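Local coordinates for Low density lipoprotein receptor adapter protein 1 (Rattus norvegicus, PDB 3SO6), which serves as a clathrin-associated sorting adaptor for LDL receptor endocytosis, its phosphotyrosine-binding (PID) domain, the part described here, recognising the NPXY internalization motif of the receptor tail, at residues Glu67-Tyr72 and Tyr89-Gln94. Numbering follows the deposited sequence.
Sequences ENVSIY and YIAQSQ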
# COMPACT_ATOMS: atom_id res chain seq x y z
N GLU A 67 7.45 -9.00 -1.76
CA GLU A 67 7.48 -8.21 -2.96
C GLU A 67 8.11 -6.88 -2.65
O GLU A 67 7.84 -6.32 -1.61
CB GLU A 67 6.04 -7.96 -3.47
CG GLU A 67 6.06 -7.43 -4.86
CD GLU A 67 4.71 -7.13 -5.49
OE1 GLU A 67 3.64 -7.30 -4.85
OE2 GLU A 67 4.73 -6.66 -6.66
N ASN A 68 9.00 -6.43 -3.51
CA ASN A 68 9.43 -5.01 -3.47
C ASN A 68 8.58 -4.25 -4.48
O ASN A 68 8.66 -4.51 -5.72
CB ASN A 68 10.97 -4.92 -3.84
CG ASN A 68 11.50 -3.51 -3.72
OD1 ASN A 68 10.77 -2.53 -3.46
ND2 ASN A 68 12.76 -3.40 -3.78
N VAL A 69 7.71 -3.36 -3.99
CA VAL A 69 6.78 -2.65 -4.83
C VAL A 69 7.38 -1.30 -5.19
O VAL A 69 7.39 -0.37 -4.34
CB VAL A 69 5.43 -2.48 -4.12
CG1 VAL A 69 4.40 -1.92 -5.09
CG2 VAL A 69 4.94 -3.86 -3.57
N SER A 70 7.79 -1.12 -6.45
CA SER A 70 8.40 0.15 -6.88
C SER A 70 7.41 1.27 -6.63
O SER A 70 6.21 1.17 -6.98
CB SER A 70 8.70 0.08 -8.38
OG SER A 70 9.07 1.34 -8.84
N ILE A 71 7.92 2.42 -6.19
CA ILE A 71 7.06 3.61 -6.00
C ILE A 71 6.31 3.97 -7.29
O ILE A 71 5.19 4.45 -7.20
CB ILE A 71 7.95 4.84 -5.47
CG1 ILE A 71 7.11 5.86 -4.76
CG2 ILE A 71 8.89 5.38 -6.62
CD1 ILE A 71 6.63 5.49 -3.42
N TYR A 72 6.91 3.72 -8.47
CA TYR A 72 6.24 4.12 -9.72
C TYR A 72 5.02 3.30 -10.07
O TYR A 72 4.20 3.69 -10.87
CB TYR A 72 7.21 4.01 -10.87
CG TYR A 72 8.44 4.86 -10.72
CD1 TYR A 72 8.35 6.27 -10.65
CD2 TYR A 72 9.69 4.24 -10.66
CE1 TYR A 72 9.52 7.00 -10.54
CE2 TYR A 72 10.86 4.99 -10.51
CZ TYR A 72 10.76 6.39 -10.45
OH TYR A 72 11.91 7.20 -10.36
N TYR A 89 -3.16 -0.10 -0.27
CA TYR A 89 -2.65 0.62 -1.47
C TYR A 89 -3.14 0.01 -2.73
O TYR A 89 -3.56 -1.18 -2.71
CB TYR A 89 -1.11 0.76 -1.43
CG TYR A 89 -0.35 -0.53 -1.59
CD1 TYR A 89 -0.14 -1.06 -2.87
CD2 TYR A 89 0.08 -1.28 -0.49
CE1 TYR A 89 0.49 -2.25 -3.07
CE2 TYR A 89 0.79 -2.54 -0.67
CZ TYR A 89 0.97 -2.98 -1.99
OH TYR A 89 1.60 -4.19 -2.18
N ILE A 90 -3.13 0.77 -3.82
CA ILE A 90 -3.43 0.20 -5.15
C ILE A 90 -2.06 0.26 -5.91
O ILE A 90 -1.41 1.34 -5.92
CB ILE A 90 -4.52 0.97 -5.88
CG1 ILE A 90 -5.83 0.88 -5.06
CG2 ILE A 90 -4.74 0.41 -7.25
CD1 ILE A 90 -6.99 1.75 -5.58
N ALA A 91 -1.70 -0.82 -6.62
CA ALA A 91 -0.53 -0.76 -7.45
C ALA A 91 -0.75 -1.60 -8.67
O ALA A 91 -1.38 -2.66 -8.61
CB ALA A 91 0.67 -1.31 -6.69
N GLN A 92 -0.18 -1.13 -9.78
CA GLN A 92 -0.24 -1.88 -11.00
C GLN A 92 0.76 -3.04 -10.84
O GLN A 92 1.85 -2.90 -10.26
CB GLN A 92 0.25 -1.00 -12.19
CG GLN A 92 0.15 -1.68 -13.55
CD GLN A 92 0.02 -0.66 -14.67
OE1 GLN A 92 0.83 0.28 -14.77
NE2 GLN A 92 -0.95 -0.89 -15.61
N SER A 93 0.42 -4.19 -11.43
CA SER A 93 1.24 -5.42 -11.31
C SER A 93 2.57 -5.17 -12.06
O SER A 93 2.62 -4.36 -12.97
CB SER A 93 0.51 -6.62 -11.94
OG SER A 93 1.44 -7.63 -12.34
N GLN A 94 3.62 -5.88 -11.70
CA GLN A 94 4.94 -5.70 -12.39
C GLN A 94 4.96 -6.43 -13.71
O GLN A 94 5.73 -6.08 -14.64
CB GLN A 94 6.06 -6.16 -11.46
CG GLN A 94 7.51 -5.94 -11.92
CD GLN A 94 8.46 -6.46 -10.81
OE1 GLN A 94 8.02 -7.24 -9.93
NE2 GLN A 94 9.73 -6.02 -10.82
O HOH W 1 1.80 -5.04 -4.78
O HOH W 2 3.50 -7.60 -9.66
O HOH W 3 6.42 -8.39 -8.36
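Y89 and V69 reach for each other from opposite directions and illustrate how two strands that share no backbone hydrogen bond can still be joined through their side chains. The tyrosine's CG sits between its backbone N and carbonyl carbon (chi1 69°), which puts the phenol's OH 3.6 Å from CG2 of V69, the methyl standing oblique to the ring. At the ring edge, in its plane, a water 2.7 Å from Y89 OH donates to OE1 of E67 (2.9 Å), so the hydroxyl and the carboxylate are linked through solvent. I55 and L57 also touch Y89, while H102 meets its ring at a shallow angle. Two residues on, A91 meets the other branch of the same valine: CG1, anti to the backbone N of V69 (chi1 -172°), stops 4.1 Å from A91 CB. One valine thus divides its two methyls between two residues of the facing strand. Past the strand end, Q94 is linked to E67 through water, with no direct hydrogen bond between the two segments. Its backbone N gives a 2.7 Å bond to a water whose link onward to E67 OE2 is weak, and a further water lies between Q94 OE1 and E67 OE2, 3.0 Å from the latter. R73 forms a salt bridge with E67 OE2 and should help stabilise the carboxylate's negative charge. The strands 65-70 and 86-92 are far apart in sheet order, yet the strongly bent antiparallel sheet brings them face to face across its interior, as is characteristic of the PH-like fold of PTB domains, in which the sheet folds over on itself as a sandwich packed by the C-terminal helix.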